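Local coordinates for increased recombination centers protein 6 (Saccharomyces cerevisiae, PDB 3UC9) that acts as an accessory factor of the clathrin coat, has a fold related to small G proteins, and is involved in gross chromosomal rearrangements and telomere healing, at residues L108-I112 and R113-P117; P37-F40 and L41-Q44; V143-D146 and E147-L151; Q123-A127 and A128-T132; P85-V88 and E89-T93. All blocks are in the same frame, centred on the assembly; numbering follows the deposited sequence.

Interaction 1 of 5, residues L108-I112 and R113-P117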
# COMPACT_ATOMS: atom_id res chain seq x y z
N LEU A 108 -1.93 3.53 -0.78
CA LEU A 108 -2.65 4.72 -1.17
C LEU A 108 -1.94 5.93 -0.58
O LEU A 108 -1.66 5.98 0.63
CB LEU A 108 -4.10 4.64 -0.68
CG LEU A 108 -4.94 5.90 -0.85
CD1 LEU A 108 -5.12 6.24 -2.32
CD2 LEU A 108 -6.28 5.76 -0.14
N ILE A 109 -1.62 6.89 -1.44
CA ILE A 109 -0.98 8.14 -1.05
C ILE A 109 -2.04 9.24 -1.13
O ILE A 109 -2.51 9.55 -2.21
CB ILE A 109 0.18 8.50 -2.01
CG1 ILE A 109 1.18 7.34 -2.15
CG2 ILE A 109 0.89 9.75 -1.52
CD1 ILE A 109 1.85 6.96 -0.88
N THR A 110 -2.39 9.83 0.00
CA THR A 110 -3.47 10.82 0.01
C THR A 110 -3.43 11.74 1.23
O THR A 110 -2.59 11.60 2.11
CB THR A 110 -4.87 10.14 -0.06
OG1 THR A 110 -5.88 11.11 -0.37
CG2 THR A 110 -5.21 9.45 1.25
N ASP A 111 -4.33 12.71 1.22
CA ASP A 111 -4.57 13.56 2.39
C ASP A 111 -5.77 12.92 3.06
O ASP A 111 -6.87 13.03 2.57
CB ASP A 111 -4.88 14.99 1.94
CG ASP A 111 -5.34 15.89 3.08
OD1 ASP A 111 -5.62 15.39 4.19
OD2 ASP A 111 -5.42 17.11 2.86
N ILE A 112 -5.55 12.22 4.18
CA ILE A 112 -6.63 11.42 4.76
C ILE A 112 -7.75 12.25 5.38
O ILE A 112 -8.86 11.75 5.56
CB ILE A 112 -6.13 10.35 5.77
CG1 ILE A 112 -5.59 11.00 7.05
CG2 ILE A 112 -5.09 9.45 5.13
CD1 ILE A 112 -5.28 9.99 8.14
N ARG A 113 -7.47 13.50 5.72
CA ARG A 113 -8.52 14.42 6.18
C ARG A 113 -9.48 14.78 5.05
O ARG A 113 -10.68 14.95 5.29
CB ARG A 113 -7.92 15.69 6.77
CG ARG A 113 -7.37 15.54 8.18
CD ARG A 113 -7.16 16.90 8.80
NE ARG A 113 -6.38 16.86 10.04
CZ ARG A 113 -6.87 16.69 11.27
NH1 ARG A 113 -8.17 16.51 11.48
NH2 ARG A 113 -6.04 16.69 12.30
N GLN A 114 -8.95 14.91 3.84
CA GLN A 114 -9.74 15.27 2.67
C GLN A 114 -10.49 14.07 2.09
O GLN A 114 -11.68 14.17 1.77
CB GLN A 114 -8.82 15.87 1.60
CG GLN A 114 -9.49 16.28 0.28
CD GLN A 114 -8.47 16.75 -0.78
OE1 GLN A 114 -8.66 16.55 -1.98
NE2 GLN A 114 -7.38 17.35 -0.32
N THR A 115 -9.80 12.94 1.95
CA THR A 115 -10.35 11.79 1.23
C THR A 115 -10.93 10.71 2.15
O THR A 115 -11.69 9.86 1.70
CB THR A 115 -9.29 11.16 0.29
OG1 THR A 115 -8.15 10.74 1.04
CG2 THR A 115 -8.84 12.18 -0.75
N LYS A 116 -10.57 10.75 3.44
CA LYS A 116 -11.11 9.80 4.44
C LYS A 116 -11.27 8.38 3.90
O LYS A 116 -12.39 7.85 3.85
CB LYS A 116 -12.43 10.33 4.99
CG LYS A 116 -12.31 11.69 5.68
CD LYS A 116 -13.57 12.04 6.47
CE LYS A 116 -13.53 13.46 6.97
NZ LYS A 116 -13.72 14.44 5.87
N PRO A 117 -10.15 7.75 3.48
CA PRO A 117 -10.23 6.40 2.94
C PRO A 117 -10.73 5.37 3.97
O PRO A 117 -11.24 4.32 3.57
CB PRO A 117 -8.79 6.10 2.51
CG PRO A 117 -7.95 7.01 3.31
CD PRO A 117 -8.76 8.24 3.56

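Interaction 2 of 5, residues P37-F40 and L41-Q44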
# COMPACT_ATOMS: atom_id res chain seq x y z
N PRO A 37 -4.34 15.27 -7.01
CA PRO A 37 -3.49 16.31 -6.44
C PRO A 37 -2.18 15.81 -5.85
O PRO A 37 -1.24 16.60 -5.72
CB PRO A 37 -4.36 16.93 -5.34
CG PRO A 37 -5.76 16.63 -5.74
CD PRO A 37 -5.70 15.31 -6.46
N HIS A 38 -2.10 14.53 -5.50
CA HIS A 38 -0.88 13.98 -4.88
C HIS A 38 -0.05 13.11 -5.82
O HIS A 38 0.79 12.35 -5.37
CB HIS A 38 -1.25 13.22 -3.61
CG HIS A 38 -2.19 13.99 -2.73
ND1 HIS A 38 -1.83 15.17 -2.12
CD2 HIS A 38 -3.49 13.78 -2.42
CE1 HIS A 38 -2.87 15.64 -1.44
NE2 HIS A 38 -3.89 14.81 -1.62
N ASN A 39 -0.26 13.25 -7.14
CA ASN A 39 0.48 12.44 -8.10
C ASN A 39 1.98 12.66 -8.01
O ASN A 39 2.75 11.70 -8.08
CB ASN A 39 0.01 12.67 -9.55
CG ASN A 39 -1.36 12.05 -9.82
OD1 ASN A 39 -1.79 11.15 -9.10
ND2 ASN A 39 -2.04 12.53 -10.86
N PHE A 40 2.40 13.91 -7.84
CA PHE A 40 3.83 14.19 -7.81
C PHE A 40 4.49 13.61 -6.57
O PHE A 40 5.57 13.00 -6.67
CB PHE A 40 4.15 15.69 -7.90
CG PHE A 40 5.63 15.98 -7.88
CD1 PHE A 40 6.44 15.60 -8.94
CD2 PHE A 40 6.22 16.58 -6.78
CE1 PHE A 40 7.80 15.83 -8.92
CE2 PHE A 40 7.59 16.82 -6.75
CZ PHE A 40 8.37 16.45 -7.82
N LEU A 41 3.86 13.81 -5.42
CA LEU A 41 4.32 13.22 -4.16
C LEU A 41 4.42 11.69 -4.29
O LEU A 41 5.37 11.09 -3.80
CB LEU A 41 3.43 13.63 -2.99
CG LEU A 41 3.67 15.01 -2.38
CD1 LEU A 41 2.74 15.23 -1.21
CD2 LEU A 41 5.12 15.18 -1.93
N LYS A 42 3.45 11.08 -4.97
CA LYS A 42 3.51 9.65 -5.26
C LYS A 42 4.76 9.28 -6.07
O LYS A 42 5.42 8.29 -5.76
CB LYS A 42 2.23 9.21 -5.98
CG LYS A 42 2.20 7.77 -6.45
CD LYS A 42 0.95 7.47 -7.25
CE LYS A 42 1.01 8.11 -8.63
NZ LYS A 42 -0.34 8.16 -9.24
N THR A 43 5.13 10.09 -7.07
CA THR A 43 6.35 9.83 -7.85
C THR A 43 7.60 9.90 -6.97
O THR A 43 8.51 9.06 -7.09
CB THR A 43 6.48 10.77 -9.10
OG1 THR A 43 6.79 12.11 -8.69
CG2 THR A 43 5.21 10.78 -9.92
N GLN A 44 7.64 10.87 -6.06
CA GLN A 44 8.73 10.97 -5.08
C GLN A 44 8.75 9.75 -4.13
O GLN A 44 9.81 9.21 -3.81
CB GLN A 44 8.61 12.25 -4.25
CG GLN A 44 8.80 13.55 -5.01
CD GLN A 44 9.00 14.74 -4.07
OE1 GLN A 44 10.03 15.42 -4.12
NE2 GLN A 44 8.03 14.98 -3.19
O HOH W 1 1.69 16.01 -5.10

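Interaction 3 of 5, residues V143-D146 and E147-L151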
# COMPACT_ATOMS: atom_id res chain seq x y z
N VAL A 143 -1.70 16.28 10.47
CA VAL A 143 -2.15 15.08 11.19
C VAL A 143 -1.01 14.59 12.09
O VAL A 143 0.09 14.31 11.61
CB VAL A 143 -2.56 13.95 10.22
CG1 VAL A 143 -2.93 12.68 10.99
CG2 VAL A 143 -3.71 14.39 9.32
N GLU A 144 -1.29 14.50 13.38
CA GLU A 144 -0.29 14.05 14.35
C GLU A 144 -0.34 12.54 14.48
O GLU A 144 -1.32 11.91 14.11
CB GLU A 144 -0.51 14.70 15.71
CG GLU A 144 -0.48 16.22 15.69
CD GLU A 144 0.92 16.81 15.53
OE1 GLU A 144 1.90 16.04 15.44
OE2 GLU A 144 1.03 18.05 15.48
N GLN A 145 0.70 11.97 15.05
CA GLN A 145 0.78 10.52 15.20
C GLN A 145 -0.35 9.94 16.06
O GLN A 145 -0.79 8.82 15.81
CB GLN A 145 2.13 10.09 15.75
CG GLN A 145 2.39 8.59 15.72
CD GLN A 145 2.34 8.01 14.32
OE1 GLN A 145 2.85 8.60 13.38
NE2 GLN A 145 1.74 6.83 14.19
N ASP A 146 -0.83 10.69 17.05
CA ASP A 146 -1.94 10.20 17.88
C ASP A 146 -3.19 9.91 17.05
O ASP A 146 -3.91 8.95 17.31
CB ASP A 146 -2.28 11.21 18.99
CG ASP A 146 -1.21 11.28 20.08
OD1 ASP A 146 -0.25 10.48 20.04
OD2 ASP A 146 -1.34 12.13 20.99
N GLU A 147 -3.44 10.73 16.03
CA GLU A 147 -4.59 10.54 15.15
C GLU A 147 -4.43 9.28 14.30
O GLU A 147 -5.38 8.51 14.14
CB GLU A 147 -4.77 11.78 14.26
CG GLU A 147 -6.05 11.78 13.43
CD GLU A 147 -6.32 13.13 12.77
OE1 GLU A 147 -5.93 14.18 13.33
OE2 GLU A 147 -6.93 13.13 11.68
N ILE A 148 -3.22 9.09 13.77
CA ILE A 148 -2.86 7.87 13.04
C ILE A 148 -2.98 6.64 13.94
O ILE A 148 -3.54 5.62 13.55
CB ILE A 148 -1.40 7.97 12.52
CG1 ILE A 148 -1.25 9.09 11.46
CG2 ILE A 148 -0.92 6.63 11.98
CD1 ILE A 148 -2.22 8.99 10.28
N ASP A 149 -2.44 6.75 15.16
CA ASP A 149 -2.49 5.66 16.14
C ASP A 149 -3.92 5.18 16.40
O ASP A 149 -4.16 3.98 16.51
CB ASP A 149 -1.86 6.08 17.47
CG ASP A 149 -0.34 6.18 17.42
OD1 ASP A 149 0.32 5.66 16.50
OD2 ASP A 149 0.21 6.80 18.36
N GLU A 150 -4.86 6.13 16.50
CA GLU A 150 -6.26 5.79 16.75
C GLU A 150 -6.87 5.02 15.58
O GLU A 150 -7.58 4.05 15.79
CB GLU A 150 -7.08 7.05 17.03
CG GLU A 150 -6.88 7.62 18.44
CD GLU A 150 -7.94 8.64 18.83
OE1 GLU A 150 -9.10 8.54 18.35
OE2 GLU A 150 -7.62 9.56 19.62
N LEU A 151 -6.56 5.44 14.36
CA LEU A 151 -6.98 4.70 13.16
C LEU A 151 -6.40 3.29 13.11
O LEU A 151 -7.09 2.35 12.73
CB LEU A 151 -6.59 5.46 11.90
CG LEU A 151 -7.43 6.71 11.67
CD1 LEU A 151 -6.80 7.62 10.63
CD2 LEU A 151 -8.85 6.32 11.27
O HOH W 2 -3.89 15.27 14.54

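Interaction 4 of 5, residues Q123-A127 and A128-T132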
# COMPACT_ATOMS: atom_id res chain seq x y z
N GLN A 123 -15.69 -1.99 3.09
CA GLN A 123 -16.12 -2.56 1.82
C GLN A 123 -14.94 -2.95 0.91
O GLN A 123 -15.01 -3.96 0.21
CB GLN A 123 -17.00 -1.56 1.09
CG GLN A 123 -18.33 -1.36 1.73
CD GLN A 123 -19.12 -0.29 1.04
OE1 GLN A 123 -19.94 -0.58 0.17
NE2 GLN A 123 -18.85 0.97 1.38
N PHE A 124 -13.89 -2.14 0.91
CA PHE A 124 -12.69 -2.45 0.16
C PHE A 124 -12.08 -3.77 0.64
O PHE A 124 -11.73 -4.64 -0.17
CB PHE A 124 -11.66 -1.34 0.32
CG PHE A 124 -10.42 -1.53 -0.51
CD1 PHE A 124 -10.40 -1.21 -1.86
CD2 PHE A 124 -9.26 -2.04 0.06
CE1 PHE A 124 -9.25 -1.39 -2.62
CE2 PHE A 124 -8.11 -2.22 -0.69
CZ PHE A 124 -8.11 -1.90 -2.04
N MET A 125 -11.93 -3.91 1.96
CA MET A 125 -11.30 -5.10 2.53
C MET A 125 -12.12 -6.36 2.30
O MET A 125 -11.57 -7.42 2.06
CB MET A 125 -11.01 -4.89 4.02
CG MET A 125 -10.03 -3.79 4.31
SD MET A 125 -8.49 -3.80 3.37
CE MET A 125 -7.92 -5.45 3.76
N ILE A 126 -13.45 -6.26 2.37
CA ILE A 126 -14.30 -7.40 2.05
C ILE A 126 -13.97 -7.98 0.66
O ILE A 126 -13.96 -9.21 0.48
CB ILE A 126 -15.82 -7.04 2.10
CG1 ILE A 126 -16.25 -6.66 3.53
CG2 ILE A 126 -16.68 -8.20 1.60
CD1 ILE A 126 -15.80 -7.61 4.60
N ALA A 127 -13.70 -7.11 -0.30
CA ALA A 127 -13.42 -7.52 -1.68
C ALA A 127 -11.97 -7.96 -1.88
O ALA A 127 -11.67 -8.70 -2.81
CB ALA A 127 -13.76 -6.37 -2.66
N ALA A 128 -11.06 -7.48 -1.03
CA ALA A 128 -9.62 -7.76 -1.19
C ALA A 128 -9.32 -9.23 -0.90
O ALA A 128 -10.02 -9.90 -0.13
CB ALA A 128 -8.77 -6.88 -0.25
N HIS A 129 -8.28 -9.74 -1.55
CA HIS A 129 -7.70 -11.01 -1.15
C HIS A 129 -7.24 -10.86 0.29
O HIS A 129 -6.76 -9.79 0.71
CB HIS A 129 -6.53 -11.38 -2.07
CG HIS A 129 -6.01 -12.77 -1.87
ND1 HIS A 129 -5.22 -13.13 -0.80
CD2 HIS A 129 -6.18 -13.90 -2.60
CE1 HIS A 129 -4.92 -14.41 -0.88
NE2 HIS A 129 -5.48 -14.90 -1.97
N ARG A 130 -7.39 -11.94 1.05
CA ARG A 130 -7.16 -11.94 2.49
C ARG A 130 -5.69 -11.74 2.90
O ARG A 130 -5.43 -11.42 4.05
CB ARG A 130 -7.73 -13.25 3.10
CG ARG A 130 -9.27 -13.38 3.04
CD ARG A 130 -9.99 -12.64 4.19
NE ARG A 130 -9.66 -11.22 4.20
CZ ARG A 130 -10.27 -10.28 3.48
NH1 ARG A 130 -11.30 -10.57 2.69
NH2 ARG A 130 -9.85 -9.02 3.56
N ASN A 131 -4.75 -11.91 1.98
CA ASN A 131 -3.30 -11.74 2.25
C ASN A 131 -2.71 -10.36 1.87
O ASN A 131 -1.59 -10.00 2.30
CB ASN A 131 -2.50 -12.84 1.53
CG ASN A 131 -1.02 -12.87 1.92
OD1 ASN A 131 -0.69 -12.98 3.11
ND2 ASN A 131 -0.12 -12.83 0.92
N THR A 132 -3.43 -9.61 1.05
CA THR A 132 -2.97 -8.32 0.54
C THR A 132 -2.72 -7.32 1.66
O THR A 132 -3.61 -7.03 2.45
CB THR A 132 -3.99 -7.73 -0.47
OG1 THR A 132 -4.26 -8.68 -1.52
CG2 THR A 132 -3.48 -6.46 -1.09

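Interaction 5 of 5, residues P85-V88 and E89-T93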
# COMPACT_ATOMS: atom_id res chain seq x y z
N PRO A 85 -13.30 7.04 -4.00
CA PRO A 85 -14.47 6.14 -3.99
C PRO A 85 -14.85 5.59 -5.37
O PRO A 85 -15.23 4.43 -5.47
CB PRO A 85 -15.58 7.03 -3.42
CG PRO A 85 -14.87 8.00 -2.56
CD PRO A 85 -13.60 8.31 -3.31
N VAL A 86 -14.75 6.41 -6.42
CA VAL A 86 -15.03 5.96 -7.78
C VAL A 86 -14.04 4.85 -8.18
O VAL A 86 -14.43 3.85 -8.77
CB VAL A 86 -14.98 7.12 -8.80
CG1 VAL A 86 -15.13 6.60 -10.22
CG2 VAL A 86 -16.05 8.17 -8.48
N TRP A 87 -12.78 5.04 -7.85
CA TRP A 87 -11.76 4.02 -8.12
C TRP A 87 -12.05 2.72 -7.35
O TRP A 87 -11.97 1.63 -7.92
CB TRP A 87 -10.38 4.57 -7.76
CG TRP A 87 -9.29 3.65 -8.14
CD1 TRP A 87 -8.59 3.63 -9.32
CD2 TRP A 87 -8.76 2.59 -7.35
NE1 TRP A 87 -7.66 2.62 -9.30
CE2 TRP A 87 -7.75 1.96 -8.10
CE3 TRP A 87 -9.04 2.11 -6.06
CZ2 TRP A 87 -7.01 0.89 -7.61
CZ3 TRP A 87 -8.32 1.03 -5.59
CH2 TRP A 87 -7.31 0.44 -6.35
N VAL A 88 -12.42 2.85 -6.08
CA VAL A 88 -12.76 1.69 -5.24
C VAL A 88 -13.97 0.93 -5.83
O VAL A 88 -13.96 -0.30 -5.90
CB VAL A 88 -13.06 2.12 -3.80
CG1 VAL A 88 -13.72 0.97 -3.01
CG2 VAL A 88 -11.78 2.59 -3.12
N GLU A 89 -14.97 1.67 -6.29
CA GLU A 89 -16.14 1.03 -6.89
C GLU A 89 -15.74 0.14 -8.07
O GLU A 89 -16.22 -0.98 -8.19
CB GLU A 89 -17.18 2.05 -7.33
CG GLU A 89 -18.37 1.38 -7.99
CD GLU A 89 -19.57 2.27 -8.07
OE1 GLU A 89 -19.43 3.41 -8.56
OE2 GLU A 89 -20.65 1.82 -7.65
N GLU A 90 -14.85 0.64 -8.91
CA GLU A 90 -14.37 -0.12 -10.08
C GLU A 90 -13.50 -1.31 -9.66
O GLU A 90 -13.57 -2.40 -10.23
CB GLU A 90 -13.60 0.81 -11.03
CG GLU A 90 -14.46 1.92 -11.65
CD GLU A 90 -13.64 3.04 -12.32
OE1 GLU A 90 -12.41 3.15 -12.07
OE2 GLU A 90 -14.25 3.82 -13.08
N PHE A 91 -12.67 -1.10 -8.65
CA PHE A 91 -11.76 -2.12 -8.16
C PHE A 91 -12.49 -3.34 -7.55
O PHE A 91 -12.04 -4.48 -7.69
CB PHE A 91 -10.82 -1.49 -7.13
CG PHE A 91 -9.58 -2.29 -6.87
CD1 PHE A 91 -8.55 -2.31 -7.79
CD2 PHE A 91 -9.45 -3.02 -5.70
CE1 PHE A 91 -7.40 -3.05 -7.55
CE2 PHE A 91 -8.31 -3.75 -5.45
CZ PHE A 91 -7.28 -3.77 -6.37
N ILE A 92 -13.64 -3.07 -6.92
CA ILE A 92 -14.47 -4.06 -6.22
C ILE A 92 -15.33 -4.95 -7.12
O ILE A 92 -15.93 -5.93 -6.64
CB ILE A 92 -15.45 -3.30 -5.27
CG1 ILE A 92 -14.86 -3.14 -3.88
CG2 ILE A 92 -16.82 -3.97 -5.19
CD1 ILE A 92 -15.79 -2.34 -2.97
N THR A 93 -15.42 -4.60 -8.40
CA THR A 93 -16.31 -5.30 -9.32
C THR A 93 -15.84 -6.74 -9.59
O THR A 93 -14.64 -7.03 -9.49
CB THR A 93 -16.41 -4.52 -10.65
OG1 THR A 93 -17.53 -4.98 -11.41
CG2 THR A 93 -15.14 -4.67 -11.46

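Interaction 1 of 5, residues L108-I112 and R113-P117
Thr110 and Thr115 bring their hydroxyls together where strand 103-110 gives way to the short helix 112-115: the two OG1 atoms are 2.7 Å apart, the side chains sliding past each other in opposite directions. Thr115 OG1 sits between its backbone N and carbonyl carbon (chi1 59°), which also sets it 3.0 Å from Asp111 O. Thr110 OG1 is also hydrogen-bonded to Asp35.

Of the backbone bonds, Thr115 N to Asp111 O is 3.0 Å; Gln114 N reaches the same oxygen weakly, and Lys116 N closes the last turn on Ile112 O. Lys116, with positive phi, leaves the helix, and its NZ folds back to Arg113 O.

Asp111 is the N-cap: OD1 accepts weak bonds from Arg113 N, 3.1 Å away, and Gln114 N, while Asn140 supplies its strongest partner. Arg113 turns outward to a salt bridge with Glu147.

Apolar contact comes from Pro117, whose CB lies 3.7 Å from Leu108 CD2 and whose CD lies 4.0 Å from Ile112 CB, crossing the isoleucine at about a right angle.

With a carboxylate at the helix start and hydroxyls at the turn, the exit from strand 103-110 is held mainly by polar groups, with Pro117 adding apolar contact.

Interaction 2 of 5, residues P37-F40 and L41-Q44
Thr43 reaches back one turn to Phe40: its OG1 meets Phe40 O at 2.5 Å, in the carbonyl plane and on a lone pair. The hydroxyl can do so because chi1 of 71° wedges it between Thr43's own N and carbonyl carbon, turned toward the preceding turn, while CG2 rests 3.2 Å from Asn39 O. Phe40 O also accepts Gln44 N at 3.0 Å, again in the carbonyl plane, so two donors grip this one oxygen. A valine in place of Thr43 would probably leave Phe40 O with the Gln44 N-H alone of these two donors.

The phenyl ring of Phe40 crosses the side chain of Gln44 at a slant. CG of Gln44 sits over one face, 4.3 Å from the ring centroid, a CH-pi contact, and the extended glutamine carries its amide past CE2 at 28° to the ring plane.

All this happens in the first turns of helix 39-50, which follows strand 29-35 in the Rossmann-like fold; His38 is its N-cap residue, and its carbonyl receives Lys42 N. A water links Pro37 O to Leu41 N.

On the side facing the sheet, Asn39 and Lys42 run alongside each other, pointing the same way. The lysine bends at chi3 (74°), bringing NZ to a weak bond of 3.3 Å with Asn39 OD1. Stronger partners lie beyond: Ser80 for Asn39, and Asp79 O and Ser34 for the buried ammonium.

Interaction 3 of 5, residues V143-D146 and E147-L151
Glu147 leads the second segment, and its extended side chain lies across Val143 at about a right angle, with CD 3.9 Å from Val143 CG1. Its carboxylate does two jobs: OE1 makes a salt bridge with Arg113 and accepts a hydrogen bond from a water, 2.6 Å from OE1, which accepts in turn from Glu144 N. The Glu147 N-H makes only a weak bond to Glu144 O, the carbonyl of the N-cap residue.

Ile148 comes next and turns inward. Its CD1 meets Val143 CG1 at 3.8 Å, while CG2 comes up against Gln145 NE2. Ile112, and Phe165 and Asn167 of strand 163-167, also pack against the isoleucine. This is the start of helix 145-155, the connection of a beta-alpha-beta unit that joins the parallel strands 133-138 and 163-167 at one edge of the Rossmann-like sheet.

Asp149 is tied to Gln145 twice. Its N-H bonds to Gln145 O at 2.7 Å, nearly straight on to the carbonyl, and its OD1 takes the amide hydrogen of Gln145 NE2 at 3.0 Å with an N-H...O angle of 171°. The glutamine arrives there by folding at chi2 (60°), which curls its amide round to the next turn. The oxygen lies in the plane of that amide, but the NE2 stands above the carboxylate plane, the two planes being 57° apart. Asp149 OD2 also looks at Asp146 OD1 across 4.1 Å, two like charges on the exposed side that probably disfavour each other mildly.

Glu150 N continues the helical ladder to Asp146 O at 3.1 Å, its CG passing the same carbonyl.

Interaction 4 of 5, residues Q123-A127 and A128-T132
The guanidinium of Arg130 meets the end of helix 121-127 edge first: Met125 O and Ile126 O both lie at its rim, in its plane, and neither is over a face. Phe124 too is met at its edge, in plane, by Met125 SD. The His129 ring has Asn131 CA at its edge, and ND1 accepts from Asn131 N at 3.1 Å.

Met125 O is the focus. Arg130 holds this one oxygen end-on with two nitrogens, NH2 at 2.8 Å and NH1 at 3.2 Å, both from the same face of the carbonyl plane; the NH2 donor stands 42° out of that plane. To get there the arginine doubles back through two bends, chi2 -83° and chi3 58°. Its NH2 also bonds to Asn161, so NH2 has two acceptors, Met125 O and Asn161 OD1.

The contact is a helix C-terminal exit. Ala128 is the first residue to leave helical geometry, its N making weak bonds to Phe124 O and Met125 O, and a type I beta turn from His129 to Thr132 then leads the chain into strand 133-138 of the parallel part of the sheet. A positive group at this end would probably suit the helix dipole, and it occupies a carbonyl that the ending helix might otherwise leave with weak partners.

Beside the polar grip, Met125, bent at chi2 and chi3, brings CE to 4.3 Å from Ala128 CB and 4.1 Å from Arg130 NH2. Phe159 and Asn161 pack against the same methionine. Around it, Ala127 O is bonded to Arg100, and Phe124 lies against Trp87 and Val88 of helix 84-91.

Interaction 5 of 5, residues P85-V88 and E89-T93
An aromatic stack one helical turn long joins the two halves of helix 84-91, on the side that lies against strand 29-35 and helix 121-127 in the Rossmann-like fold. Trp87 and Phe91, four residues apart, lie side by side and point the same way, each with CG opposite its backbone N (chi1 -174° for the indole). The six-membered ring of Trp87 and the phenyl ring form an offset stack, centroids 4.6 Å apart and planes 18° from parallel. Trp87 CH2 comes over the face of the Phe91 ring, toward its rim, 3.3 Å from Phe91 CD1, and Phe91 CB in turn makes a CH-pi contact over the indole, 4.1 Å from the centroid of the six-membered ring.

The backbone keeps its helical ladder, with Phe91 N on Trp87 O at 2.9 Å. Val88 CG1 touches Ile92 CD1 at 3.9 Å.

The indole NE1 is bonded to Asp79, while Leu31 and Leu33 pack against its ring. A leucine in place of Trp87 would probably uncover the face of Phe91 and leave the Asp79 carboxylate without this donor.

The chemistry is thus mostly apolar, with the indole N-H paired at its rim, which lets a large ring be buried without stranding its polar atom.

Interactions 4 and 5 pack directly together: Phe124 of helix 121-127 meets Phe91 and Trp87, and Ala127 meets Ile92, making an aromatic and aliphatic layer between two helices. Interaction 1, at the end of strand 103-110, touches two others, interaction 2 through His38 and interaction 3 through Arg113 with Glu147 and Ile112 with Ile148 and Leu151. Interactions 1, 2 and 3 cover helix starts and lean on polar side chains, but a side-chain capping bond is made only in interaction 1; interaction 4 is a helix exit closed by a guanidinium. Interaction 2 is a surface contact, while the others are partly buried; it and interaction 4 lie on opposite sides of the chain's centre.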